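Local atomic coordinates of oxetanocin-like protein (Pyrococcus furiosus, PDB entry 1XX7), a protein that binds a divalent metal ion and, as a probable HD-domain 5'-deoxynucleotidase, is thought to hydrolyse 2'-deoxyribonucleoside 5'-phosphates to deoxyribonucleosides and phosphate. Residues Leu14-Leu19 with His75-Ala80; Asp135-Ala140 with Glu153-Leu158; Ala53-Lys58 with Arg168-Ile173; Tyr43-Ile48 with Lys129-Leu134. One frame throughout, in Å; residues are numbered along the deposited sequence.

Contact 1. Residues Leu14-Leu19 with His75-Ala80; sequences LLAGKL and HDLGEA. With NI (nickel (II) ion), chain G.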
loop_
_atom_site.group_PDB
_atom_site.type_symbol
_atom_site.label_atom_id
_atom_site.label_comp_id
_atom_site.label_asym_id
_atom_site.label_seq_id
_atom_site.Cartn_x
_atom_site.Cartn_y
_atom_site.Cartn_z
ATOM N N LEU A 14 -11.111 16.097 14.108
ATOM C CA LEU A 14 -11.541 15.171 13.056
ATOM C C LEU A 14 -11.246 15.732 11.667
ATOM O O LEU A 14 -10.768 15.015 10.782
ATOM C CB LEU A 14 -13.042 14.861 13.212
ATOM C CG LEU A 14 -13.370 13.957 14.409
ATOM C CD1 LEU A 14 -14.893 13.878 14.644
ATOM C CD2 LEU A 14 -12.820 12.565 14.234
ATOM N N LEU A 15 -11.506 17.020 11.489
ATOM C CA LEU A 15 -11.123 17.704 10.262
ATOM C C LEU A 15 -9.629 17.615 9.949
ATOM O O LEU A 15 -9.271 17.238 8.862
ATOM C CB LEU A 15 -11.544 19.160 10.305
ATOM C CG LEU A 15 -11.469 19.803 8.913
ATOM C CD1 LEU A 15 -12.681 19.343 8.077
ATOM C CD2 LEU A 15 -11.444 21.245 9.001
ATOM N N ALA A 16 -8.769 18.019 10.888
ATOM C CA ALA A 16 -7.323 17.838 10.750
ATOM C C ALA A 16 -6.883 16.370 10.518
ATOM O O ALA A 16 -5.884 16.105 9.847
ATOM C CB ALA A 16 -6.574 18.418 12.020
ATOM N N GLY A 17 -7.581 15.426 11.123
ATOM C CA GLY A 17 -7.347 14.012 10.847
ATOM C C GLY A 17 -7.536 13.624 9.378
ATOM O O GLY A 17 -6.897 12.720 8.895
ATOM N N LYS A 18 -8.405 14.318 8.670
ATOM C CA LYS A 18 -8.560 14.115 7.233
ATOM C C LYS A 18 -7.250 14.307 6.422
ATOM O O LYS A 18 -6.973 13.560 5.454
ATOM C CB LYS A 18 -9.660 15.004 6.716
ATOM C CG LYS A 18 -11.043 14.585 7.089
ATOM C CD LYS A 18 -12.020 15.591 6.422
ATOM C CE LYS A 18 -13.522 15.393 6.696
ATOM N NZ LYS A 18 -13.751 14.024 7.142
ATOM N N LEU A 19 -6.420 15.248 6.878
ATOM C CA LEU A 19 -5.099 15.462 6.293
ATOM C C LEU A 19 -4.175 14.309 6.446
ATOM O O LEU A 19 -3.194 14.246 5.713
ATOM C CB LEU A 19 -4.401 16.693 6.878
ATOM C CG LEU A 19 -5.063 18.057 6.715
ATOM C CD1 LEU A 19 -4.039 19.167 7.058
ATOM C CD2 LEU A 19 -5.601 18.247 5.362
ATOM N N HIS A 75 -1.788 26.115 7.143
ATOM C CA HIS A 75 -1.704 26.617 5.775
ATOM C C HIS A 75 -2.366 25.729 4.692
ATOM O O HIS A 75 -2.879 26.257 3.700
ATOM C CB HIS A 75 -0.283 26.986 5.428
ATOM C CG HIS A 75 0.500 25.863 4.861
ATOM N ND1 HIS A 75 1.067 24.888 5.644
ATOM C CD2 HIS A 75 0.771 25.531 3.580
ATOM C CE1 HIS A 75 1.658 23.996 4.872
ATOM N NE2 HIS A 75 1.510 24.369 3.617
ATOM N N ASP A 76 -2.400 24.407 4.904
ATOM C CA ASP A 76 -3.038 23.480 3.969
ATOM C C ASP A 76 -4.246 22.787 4.600
ATOM O O ASP A 76 -4.777 21.841 4.026
ATOM C CB ASP A 76 -2.036 22.441 3.485
ATOM C CG ASP A 76 -1.131 22.968 2.389
ATOM O OD1 ASP A 76 -1.383 24.060 1.877
ATOM O OD2 ASP A 76 -0.155 22.288 2.016
ATOM N N LEU A 77 -4.724 23.305 5.737
ATOM C CA LEU A 77 -5.840 22.698 6.436
ATOM C C LEU A 77 -7.177 22.772 5.659
ATOM O O LEU A 77 -8.041 21.896 5.815
ATOM C CB LEU A 77 -5.989 23.361 7.790
ATOM C CG LEU A 77 -6.911 22.738 8.827
ATOM C CD1 LEU A 77 -6.763 21.174 8.949
ATOM C CD2 LEU A 77 -6.611 23.439 10.154
ATOM N N GLY A 78 -7.325 23.802 4.816
ATOM C CA GLY A 78 -8.448 23.896 3.894
ATOM C C GLY A 78 -8.542 22.736 2.892
ATOM O O GLY A 78 -9.620 22.479 2.326
ATOM N N GLU A 79 -7.422 22.034 2.699
ATOM C CA GLU A 79 -7.383 20.849 1.853
ATOM C C GLU A 79 -8.094 19.646 2.475
ATOM O O GLU A 79 -8.451 18.722 1.764
ATOM C CB GLU A 79 -5.931 20.510 1.456
ATOM C CG GLU A 79 -5.290 21.673 0.733
ATOM C CD GLU A 79 -3.944 21.394 0.092
ATOM O OE1 GLU A 79 -3.245 20.401 0.430
ATOM O OE2 GLU A 79 -3.570 22.225 -0.744
ATOM N N ALA A 80 -8.325 19.679 3.793
ATOM C CA ALA A 80 -9.176 18.713 4.454
ATOM C C ALA A 80 -10.551 18.664 3.823
ATOM O O ALA A 80 -11.163 17.616 3.764
ATOM C CB ALA A 80 -9.292 19.013 5.972
HETATM NI NI NI G . 1.787 23.126 1.673
#

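Contact 2. Residues Asp135-Ala140 with Glu153-Leu158; sequences DMIIQA and EFWNAL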
loop_
_atom_site.group_PDB
_atom_site.type_symbol
_atom_site.label_atom_id
_atom_site.label_comp_id
_atom_site.label_asym_id
_atom_site.label_seq_id
_atom_site.Cartn_x
_atom_site.Cartn_y
_atom_site.Cartn_z
ATOM N N ASP A 135 10.106 21.833 1.458
ATOM C CA ASP A 135 9.625 20.504 1.748
ATOM C C ASP A 135 9.366 19.718 0.424
ATOM O O ASP A 135 9.804 18.588 0.286
ATOM C CB ASP A 135 8.338 20.552 2.550
ATOM C CG ASP A 135 7.704 19.193 2.681
ATOM O OD1 ASP A 135 8.284 18.306 3.365
ATOM O OD2 ASP A 135 6.645 19.007 2.069
ATOM N N MET A 136 8.680 20.358 -0.518
ATOM C CA MET A 136 8.353 19.786 -1.842
ATOM C C MET A 136 9.553 19.386 -2.681
ATOM O O MET A 136 9.570 18.325 -3.244
ATOM C CB MET A 136 7.478 20.738 -2.652
ATOM C CG MET A 136 6.832 20.042 -3.831
ATOM S SD MET A 136 5.712 21.077 -4.836
ATOM C CE MET A 136 7.048 21.972 -5.709
ATOM N N ILE A 137 10.556 20.250 -2.740
ATOM C CA ILE A 137 11.689 20.047 -3.582
ATOM C C ILE A 137 12.544 18.965 -2.998
ATOM O O ILE A 137 13.093 18.127 -3.734
ATOM C CB ILE A 137 12.571 21.343 -3.728
ATOM C CG1 ILE A 137 11.778 22.488 -4.348
ATOM C CG2 ILE A 137 13.793 21.067 -4.623
ATOM C CD1 ILE A 137 12.502 23.806 -4.197
ATOM N N ILE A 138 12.689 18.990 -1.684
ATOM C CA ILE A 138 13.464 17.975 -1.000
ATOM C C ILE A 138 12.745 16.623 -1.062
ATOM O O ILE A 138 13.399 15.609 -1.232
ATOM C CB ILE A 138 13.800 18.373 0.458
ATOM C CG1 ILE A 138 14.737 19.582 0.488
ATOM C CG2 ILE A 138 14.486 17.216 1.182
ATOM C CD1 ILE A 138 14.852 20.289 1.902
ATOM N N GLN A 139 11.414 16.636 -0.956
ATOM C CA GLN A 139 10.615 15.434 -1.128
ATOM C C GLN A 139 10.776 14.837 -2.518
ATOM O O GLN A 139 10.840 13.625 -2.657
ATOM C CB GLN A 139 9.134 15.693 -0.827
ATOM C CG GLN A 139 8.284 14.395 -0.785
ATOM C CD GLN A 139 8.780 13.440 0.268
ATOM O OE1 GLN A 139 8.763 13.764 1.464
ATOM N NE2 GLN A 139 9.268 12.267 -0.162
ATOM N N ALA A 140 10.910 15.698 -3.529
ATOM C CA ALA A 140 11.132 15.266 -4.913
ATOM C C ALA A 140 12.458 14.541 -5.058
ATOM O O ALA A 140 12.494 13.442 -5.630
ATOM C CB ALA A 140 11.021 16.438 -5.892
ATOM N N GLU A 153 10.554 18.719 -12.921
ATOM C CA GLU A 153 9.797 19.946 -12.888
ATOM C C GLU A 153 9.645 20.533 -11.469
ATOM O O GLU A 153 9.484 21.765 -11.328
ATOM C CB GLU A 153 8.392 19.713 -13.464
ATOM C CG GLU A 153 7.584 18.757 -12.606
ATOM C CD GLU A 153 6.214 18.472 -13.133
ATOM O OE1 GLU A 153 5.295 19.311 -12.924
ATOM O OE2 GLU A 153 6.048 17.393 -13.727
ATOM N N PHE A 154 9.655 19.673 -10.432
ATOM C CA PHE A 154 9.347 20.130 -9.072
ATOM C C PHE A 154 10.461 21.021 -8.546
ATOM O O PHE A 154 10.250 21.852 -7.674
ATOM C CB PHE A 154 9.076 18.944 -8.130
ATOM C CG PHE A 154 7.740 18.314 -8.348
ATOM C CD1 PHE A 154 6.596 18.923 -7.901
ATOM C CD2 PHE A 154 7.618 17.134 -9.059
ATOM C CE1 PHE A 154 5.344 18.336 -8.147
ATOM C CE2 PHE A 154 6.386 16.554 -9.279
ATOM C CZ PHE A 154 5.264 17.138 -8.832
ATOM N N TRP A 155 11.638 20.866 -9.128
ATOM C CA TRP A 155 12.782 21.707 -8.829
ATOM C C TRP A 155 12.650 23.140 -9.352
ATOM O O TRP A 155 13.410 24.026 -8.950
ATOM C CB TRP A 155 14.004 21.063 -9.439
ATOM C CG TRP A 155 14.283 19.716 -8.839
ATOM C CD1 TRP A 155 13.683 18.510 -9.147
ATOM C CD2 TRP A 155 15.246 19.436 -7.824
ATOM N NE1 TRP A 155 14.224 17.511 -8.385
ATOM C CE2 TRP A 155 15.187 18.053 -7.563
ATOM C CE3 TRP A 155 16.147 20.228 -7.093
ATOM C CZ2 TRP A 155 15.991 17.451 -6.604
ATOM C CZ3 TRP A 155 16.934 19.634 -6.158
ATOM C CH2 TRP A 155 16.856 18.259 -5.913
ATOM N N ASN A 156 11.694 23.369 -10.255
ATOM C CA ASN A 156 11.469 24.701 -10.796
ATOM C C ASN A 156 10.981 25.656 -9.702
ATOM O O ASN A 156 11.037 26.879 -9.875
ATOM C CB ASN A 156 10.472 24.668 -11.984
ATOM C CG ASN A 156 11.027 23.930 -13.211
ATOM O OD1 ASN A 156 12.246 23.806 -13.383
ATOM N ND2 ASN A 156 10.124 23.446 -14.076
ATOM N N ALA A 157 10.510 25.109 -8.577
ATOM C CA ALA A 157 10.081 25.948 -7.456
ATOM C C ALA A 157 11.260 26.693 -6.799
ATOM O O ALA A 157 11.035 27.702 -6.156
ATOM C CB ALA A 157 9.270 25.135 -6.399
ATOM N N LEU A 158 12.492 26.211 -6.964
ATOM C CA LEU A 158 13.665 26.990 -6.542
ATOM C C LEU A 158 13.617 28.414 -7.127
ATOM O O LEU A 158 13.888 29.391 -6.411
ATOM C CB LEU A 158 14.970 26.330 -6.961
ATOM C CG LEU A 158 15.586 25.275 -6.066
ATOM C CD1 LEU A 158 16.773 24.586 -6.769
ATOM C CD2 LEU A 158 16.031 25.876 -4.748
#

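Contact 3. Residues Ala53-Lys58 with Arg168-Ile173; sequences AEELKK and RYLREI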
loop_
_atom_site.group_PDB
_atom_site.type_symbol
_atom_site.label_atom_id
_atom_site.label_comp_id
_atom_site.label_asym_id
_atom_site.label_seq_id
_atom_site.Cartn_x
_atom_site.Cartn_y
_atom_site.Cartn_z
ATOM N N ALA A 53 13.357 29.948 10.758
ATOM C CA ALA A 53 13.200 31.006 11.758
ATOM C C ALA A 53 14.464 31.122 12.624
ATOM O O ALA A 53 14.984 32.221 12.823
ATOM C CB ALA A 53 11.973 30.744 12.634
ATOM N N GLU A 54 14.993 29.990 13.087
ATOM C CA GLU A 54 16.212 30.018 13.916
ATOM C C GLU A 54 17.495 30.414 13.187
ATOM O O GLU A 54 18.264 31.216 13.711
ATOM C CB GLU A 54 16.363 28.727 14.720
ATOM C CG GLU A 54 15.266 28.633 15.811
ATOM C CD GLU A 54 15.111 29.986 16.657
ATOM O OE1 GLU A 54 16.055 30.232 17.478
ATOM O OE2 GLU A 54 14.067 30.775 16.473
ATOM N N GLU A 55 17.706 29.890 11.991
ATOM C CA GLU A 55 18.753 30.388 11.097
ATOM C C GLU A 55 18.670 31.937 10.834
ATOM O O GLU A 55 19.707 32.619 10.770
ATOM C CB GLU A 55 18.710 29.615 9.777
ATOM C CG GLU A 55 19.684 30.102 8.708
ATOM C CD GLU A 55 21.156 30.082 9.172
ATOM O OE1 GLU A 55 21.522 29.179 9.970
ATOM O OE2 GLU A 55 21.938 30.968 8.732
ATOM N N LEU A 56 17.446 32.461 10.675
ATOM C CA LEU A 56 17.215 33.902 10.441
ATOM C C LEU A 56 17.556 34.753 11.679
ATOM O O LEU A 56 18.077 35.861 11.557
ATOM C CB LEU A 56 15.758 34.156 9.994
ATOM C CG LEU A 56 15.448 33.820 8.515
ATOM C CD1 LEU A 56 14.003 33.868 8.202
ATOM C CD2 LEU A 56 16.197 34.747 7.555
ATOM N N LYS A 57 17.262 34.220 12.859
ATOM C CA LYS A 57 17.580 34.867 14.120
ATOM C C LYS A 57 19.095 35.031 14.242
ATOM O O LYS A 57 19.568 36.080 14.674
ATOM C CB LYS A 57 17.035 34.046 15.278
ATOM C CG LYS A 57 16.766 34.804 16.546
ATOM C CD LYS A 57 16.645 33.828 17.747
ATOM N N LYS A 58 19.844 34.007 13.824
ATOM C CA LYS A 58 21.306 34.059 13.787
ATOM C C LYS A 58 21.847 35.086 12.787
ATOM O O LYS A 58 22.987 35.505 12.892
ATOM C CB LYS A 58 21.898 32.671 13.444
ATOM C CG LYS A 58 21.693 31.595 14.522
ATOM N N ARG A 168 17.151 36.078 0.610
ATOM C CA ARG A 168 18.532 36.556 0.594
ATOM C C ARG A 168 19.254 36.274 1.921
ATOM O O ARG A 168 20.475 36.193 1.961
ATOM C CB ARG A 168 18.579 38.037 0.227
ATOM C CG ARG A 168 18.098 38.934 1.292
ATOM C CD ARG A 168 17.733 40.299 0.729
ATOM N NE ARG A 168 18.116 41.331 1.684
ATOM C CZ ARG A 168 17.484 42.479 1.875
ATOM N NH1 ARG A 168 16.395 42.804 1.168
ATOM N NH2 ARG A 168 17.959 43.299 2.800
ATOM N N TYR A 169 18.483 36.071 2.984
ATOM C CA TYR A 169 19.011 35.627 4.297
ATOM C C TYR A 169 19.080 34.107 4.479
ATOM O O TYR A 169 19.468 33.630 5.546
ATOM C CB TYR A 169 18.170 36.248 5.400
ATOM C CG TYR A 169 18.354 37.733 5.393
ATOM C CD1 TYR A 169 19.462 38.301 6.016
ATOM C CD2 TYR A 169 17.478 38.559 4.723
ATOM C CE1 TYR A 169 19.672 39.661 5.996
ATOM C CE2 TYR A 169 17.670 39.912 4.703
ATOM C CZ TYR A 169 18.788 40.457 5.352
ATOM O OH TYR A 169 19.030 41.810 5.332
ATOM N N LEU A 170 18.746 33.359 3.420
ATOM C CA LEU A 170 18.632 31.909 3.488
ATOM C C LEU A 170 19.364 31.258 2.353
ATOM O O LEU A 170 18.992 30.196 1.916
ATOM C CB LEU A 170 17.167 31.517 3.462
ATOM C CG LEU A 170 16.392 31.922 4.714
ATOM C CD1 LEU A 170 14.924 31.651 4.565
ATOM C CD2 LEU A 170 16.953 31.206 5.932
ATOM N N ARG A 171 20.435 31.902 1.904
ATOM C CA ARG A 171 21.159 31.471 0.719
ATOM C C ARG A 171 21.924 30.154 0.894
ATOM O O ARG A 171 22.013 29.378 -0.040
ATOM C CB ARG A 171 22.083 32.599 0.223
ATOM C CG ARG A 171 21.395 33.433 -0.860
ATOM C CD ARG A 171 22.071 34.746 -1.093
ATOM N NE ARG A 171 21.408 35.497 -2.165
ATOM C CZ ARG A 171 21.412 36.827 -2.277
ATOM N NH1 ARG A 171 22.047 37.594 -1.375
ATOM N NH2 ARG A 171 20.769 37.402 -3.291
ATOM N N GLU A 172 22.430 29.907 2.096
ATOM C CA GLU A 172 23.199 28.693 2.383
ATOM C C GLU A 172 22.339 27.414 2.289
ATOM O O GLU A 172 22.746 26.447 1.648
ATOM C CB GLU A 172 23.872 28.786 3.762
ATOM C CG GLU A 172 24.736 30.060 3.971
ATOM C CD GLU A 172 23.987 31.233 4.653
ATOM O OE1 GLU A 172 22.767 31.444 4.396
ATOM O OE2 GLU A 172 24.649 31.948 5.445
ATOM N N ILE A 173 21.149 27.420 2.896
ATOM C CA ILE A 173 20.216 26.289 2.766
ATOM C C ILE A 173 19.711 26.148 1.330
ATOM O O ILE A 173 19.631 25.040 0.833
ATOM C CB ILE A 173 19.003 26.364 3.772
ATOM C CG1 ILE A 173 18.321 24.994 3.908
ATOM C CG2 ILE A 173 17.955 27.407 3.360
#

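Contact 4. Residues Tyr43-Ile48 with Lys129-Leu134; sequences YRVAFI and KIADKL. With NI (nickel (II) ion), chain G.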
loop_
_atom_site.group_PDB
_atom_site.type_symbol
_atom_site.label_atom_id
_atom_site.label_comp_id
_atom_site.label_asym_id
_atom_site.label_seq_id
_atom_site.Cartn_x
_atom_site.Cartn_y
_atom_site.Cartn_z
ATOM N N TYR A 43 3.494 18.699 8.502
ATOM C CA TYR A 43 4.441 18.468 9.579
ATOM C C TYR A 43 5.842 19.000 9.271
ATOM O O TYR A 43 6.448 19.722 10.111
ATOM C CB TYR A 43 4.582 16.983 9.952
ATOM C CG TYR A 43 5.712 16.864 10.918
ATOM C CD1 TYR A 43 5.569 17.352 12.225
ATOM C CD2 TYR A 43 6.929 16.428 10.526
ATOM C CE1 TYR A 43 6.623 17.341 13.112
ATOM C CE2 TYR A 43 8.014 16.413 11.420
ATOM C CZ TYR A 43 7.827 16.879 12.713
ATOM O OH TYR A 43 8.849 16.908 13.611
ATOM N N ARG A 44 6.412 18.594 8.129
ATOM C CA ARG A 44 7.799 19.017 7.813
ATOM C C ARG A 44 7.885 20.496 7.434
ATOM O O ARG A 44 8.927 21.143 7.666
ATOM C CB ARG A 44 8.500 18.148 6.773
ATOM C CG ARG A 44 10.007 18.289 6.881
ATOM C CD ARG A 44 10.797 17.266 6.147
ATOM N NE ARG A 44 10.601 17.381 4.715
ATOM C CZ ARG A 44 11.218 16.639 3.802
ATOM N NH1 ARG A 44 12.164 15.780 4.156
ATOM N NH2 ARG A 44 10.924 16.810 2.527
ATOM N N VAL A 45 6.810 21.039 6.884
ATOM C CA VAL A 45 6.724 22.499 6.649
ATOM C C VAL A 45 6.863 23.281 8.012
ATOM O O VAL A 45 7.622 24.260 8.086
ATOM C CB VAL A 45 5.412 22.911 5.894
ATOM C CG1 VAL A 45 5.237 24.430 5.848
ATOM C CG2 VAL A 45 5.426 22.369 4.488
ATOM N N ALA A 46 6.120 22.832 9.046
ATOM C CA ALA A 46 6.220 23.377 10.394
ATOM C C ALA A 46 7.628 23.223 10.913
ATOM O O ALA A 46 8.232 24.217 11.386
ATOM C CB ALA A 46 5.225 22.719 11.343
ATOM N N PHE A 47 8.185 22.002 10.756
ATOM C CA PHE A 47 9.572 21.767 11.121
ATOM C C PHE A 47 10.574 22.705 10.418
ATOM O O PHE A 47 11.519 23.200 11.042
ATOM C CB PHE A 47 9.985 20.297 10.922
ATOM C CG PHE A 47 11.405 20.035 11.274
ATOM C CD1 PHE A 47 11.779 19.853 12.574
ATOM C CD2 PHE A 47 12.396 20.044 10.308
ATOM C CE1 PHE A 47 13.141 19.641 12.902
ATOM C CE2 PHE A 47 13.719 19.821 10.644
ATOM C CZ PHE A 47 14.083 19.605 11.944
ATOM N N ILE A 48 10.430 22.861 9.109
ATOM C CA ILE A 48 11.384 23.630 8.339
ATOM C C ILE A 48 11.241 25.103 8.728
ATOM O O ILE A 48 12.243 25.811 8.845
ATOM C CB ILE A 48 11.168 23.470 6.806
ATOM C CG1 ILE A 48 11.572 22.073 6.351
ATOM C CG2 ILE A 48 11.952 24.564 6.007
ATOM C CD1 ILE A 48 11.026 21.697 5.020
ATOM N N LYS A 129 5.937 30.183 3.029
ATOM C CA LYS A 129 6.020 29.877 1.599
ATOM C C LYS A 129 7.359 29.254 1.171
ATOM O O LYS A 129 7.418 28.292 0.365
ATOM C CB LYS A 129 5.731 31.143 0.756
ATOM C CG LYS A 129 5.432 30.859 -0.747
ATOM C CD LYS A 129 4.056 30.188 -1.008
ATOM C CE LYS A 129 2.939 31.254 -1.065
ATOM N NZ LYS A 129 1.522 30.774 -1.238
ATOM N N ILE A 130 8.440 29.775 1.718
ATOM C CA ILE A 130 9.733 29.186 1.488
ATOM C C ILE A 130 9.806 27.754 2.038
ATOM O O ILE A 130 10.300 26.874 1.382
ATOM C CB ILE A 130 10.850 30.064 2.060
ATOM C CG1 ILE A 130 11.013 31.292 1.168
ATOM C CG2 ILE A 130 12.198 29.304 2.066
ATOM C CD1 ILE A 130 11.848 32.380 1.806
ATOM N N ALA A 131 9.326 27.553 3.252
ATOM C CA ALA A 131 9.374 26.228 3.899
ATOM C C ALA A 131 8.567 25.195 3.115
ATOM O O ALA A 131 8.947 24.064 2.977
ATOM C CB ALA A 131 8.836 26.335 5.347
ATOM N N ASP A 132 7.413 25.620 2.647
ATOM C CA ASP A 132 6.524 24.783 1.885
ATOM C C ASP A 132 7.148 24.249 0.569
ATOM O O ASP A 132 7.072 23.045 0.241
ATOM C CB ASP A 132 5.279 25.595 1.605
ATOM C CG ASP A 132 4.221 24.790 0.924
ATOM O OD1 ASP A 132 3.652 23.901 1.547
ATOM O OD2 ASP A 132 3.970 25.024 -0.254
ATOM N N LYS A 133 7.773 25.170 -0.159
ATOM C CA LYS A 133 8.494 24.855 -1.376
ATOM C C LYS A 133 9.707 24.018 -1.126
ATOM O O LYS A 133 10.013 23.131 -1.912
ATOM C CB LYS A 133 8.843 26.155 -2.106
ATOM C CG LYS A 133 7.577 26.793 -2.726
ATOM C CD LYS A 133 7.766 28.250 -3.075
ATOM C CE LYS A 133 6.508 28.830 -3.741
ATOM N NZ LYS A 133 5.921 27.840 -4.724
ATOM N N LEU A 134 10.412 24.283 -0.030
ATOM C CA LEU A 134 11.568 23.453 0.349
ATOM C C LEU A 134 11.194 22.018 0.714
ATOM O O LEU A 134 11.893 21.104 0.346
ATOM C CB LEU A 134 12.347 24.090 1.482
ATOM C CG LEU A 134 13.057 25.398 1.090
ATOM C CD1 LEU A 134 13.885 25.867 2.261
ATOM C CD2 LEU A 134 13.910 25.252 -0.148
HETATM NI NI NI G . 1.787 23.126 1.673
#

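Contact 1. Residues Leu14-Leu19 with His75-Ala80
L19 packs on L77 two residues beyond the flat imidazole of H75. D76 CB lies 4.0 Å above one face of that ring, offset toward the rim. H75 and D76 are the adjacent His-Asp pair that names the HD domain: H75 NE2 binds nickel at 2.3 Å and D76 OD2 at 2.1 Å, with H41 and D132 completing the site. H75 ND1 is hydrogen-bonded to A72 O, so the ring is held at both nitrogens, by nickel and by A72 O. After the ligands the chain makes a type I turn, D76 to E79, and A80 then meets helix 10-18. The two methyls of L19 divide between L77 and A80. CD2 lies 3.5 Å from A80 N, while L19 CD1 meets L77 CD1 at 3.9 Å, the two side chains crossing at about a right angle. An alanine in place of L19 would probably open a gap beside A80 N and leave L77 CD1 without one of its two closest partners. The other is A16 CA, 3.8 Å from L77 CD1. F47 and Y43 of a second subunit pack on L77 and L19, respectively. L15 CG, anti to its backbone N (chi1 -166°), approaches A80 CB at 3.7 Å. That same CB sits 3.4 Å from L15 O.

Contact 2. Residues Asp135-Ala140 with Glu153-Leu158
M136, I137 and A140 form a buried, largely apolar side-chain contact with F154, W155, A157 and L158, where the long helix 123-145 packs on the 3-10 segment through 153-155 and the weakly bonded start of helix 157-161. The backbones come nearest at I137 and W155. I137 CG2 stands over one face of the indole, a CH-pi contact 3.9 Å from the centroid of the six-membered ring and 26° off its normal. It is offset toward the rim, so that W155 CE3 is its nearest atom at 3.5 Å. The other branch of I137 serves A157 and L158: with chi2 extended (167°), CD1 lies 3.9 Å from L158 CG, and the side chains of I137 and L158 cross at about a right angle. In this all-helical HD domain the same turn of helix 123-145 also serves the metal site, because D135 OD2 is hydrogen-bonded to ND1 of the nickel ligand H41 and D135 OD1 is salt-bridged to R44 NE. M136 approaches F154 as a Met-aromatic pair, its SD 5.1 Å from the ring centroid and oblique to it. The chain bends at chi3 (77°), and its CE lies at the ring edge, in plane, 3.8 Å from F154 CD1. CE also touches A157 CB at 3.9 Å. W27 meets F154 ring to ring and packs on M136 and A140. W155 NE1 is hydrogen-bonded to E144 OE2, which helps hold the indole in place. A140 CB rests against F154 CB at 3.9 Å.

Contact 3. Residues Ala53-Lys58 with Arg168-Ile173
Apolar contacts of L56 with Y169 and L170 carry most of this partly buried meeting. L56 CG lies anti to its carbonyl carbon (chi1 -78°), and its CD2 reaches Y169 CB at 3.3 Å, a tight fit. That methyl also sits 4.0 Å from L170 CD2, and L56 crosses both partners at about a right angle. The Y169 ring leads away from helix 38-58, and L56 CD2 approaches it only obliquely. The aliphatic part of E55 adds to the packing: its CG is 4.0 Å from L170 CD2, the two side chains sliding past each other in opposite directions. Among charged groups, E55 OE2 and E172 OE2 approach to 4.4 Å; this like-charged pair would probably be somewhat repulsive at the exposed side of the contact. Within the second segment, R168 NH2 gives a weak hydrogen bond of 3.1 Å to Y169 OH. L127 of helix 123-145 and the loop residues V61 and I63 pack on L56 from the rest of the domain. L170 occupies the N-cap position of helix 171-179, so the contact is the lead-in to this last helix packed on the C-terminal end of helix 38-58, at the periphery of the all-helical HD-domain fold.

Contact 4. Residues Tyr43-Ile48 with Lys129-Leu134
The side chains of V45 and D132 cross obliquely where helices 38-58 and 123-145 meet; the axes of segments 43-48 and 129-134 approach to 8.4 Å, their directions 127° apart. V45 points toward the other helix and spreads its two methyls over it. CG2 lies 3.7 Å from D132 CA and 3.8 Å from D132 OD1, while V45 CG1 approaches A131 CB at 4.1 Å. D132 leaves its helix the other way: its CB points away from residues 43-48, and CG stands anti to the backbone N (chi1 -175°). Its OD1 binds nickel at 2.0 Å and has the V45 methyl at its flank. A131 points back toward helix 38-58, its CB 3.6 Å from V45 O. I48 CG2, one turn on, lies 3.6 Å from the same A131 CB. The other branch of I48 brings CD1 to 3.8 Å from A131 O, and L134 borders the patch more loosely. V45 also packs on H75, so its methyls back onto two neighbouring nickel ligands, CG1 on H75 and CG2 on D132. An alanine at V45 would probably open a gap beside D132 OD1 and the H75 ring where the two methyls had packed. R44 NH1 is hydrogen-bonded to I13 O of a second subunit. Together H41, H75, D76 and D132 bind the nickel in the H...HD...D arrangement of the HD domain, and this crossing brings the helix of the first histidine to that of the last aspartate.

From the N terminus, residues 14-19 open contact 1, then helix 38-58 opens contact 4 at 43-48 and contact 3 at 53-58. Contact 1 closes first, at 75-80, so it crosses both others. Contact 4 closes next, at 129-134, and likewise crosses contact 3. Contact 2 follows contacts 1 and 4 in series: it opens (135-140) and closes (153-158) before residues 168-173 close contact 3, and so lies wholly within that longer span. Contacts 1 and 4 meet at the nickel ion through the 75-80 segment, on which the N-terminal helix packs. Contacts 4 and 2 follow one another on helix 123-145, and I130 touches L170 between contacts 4 and 3.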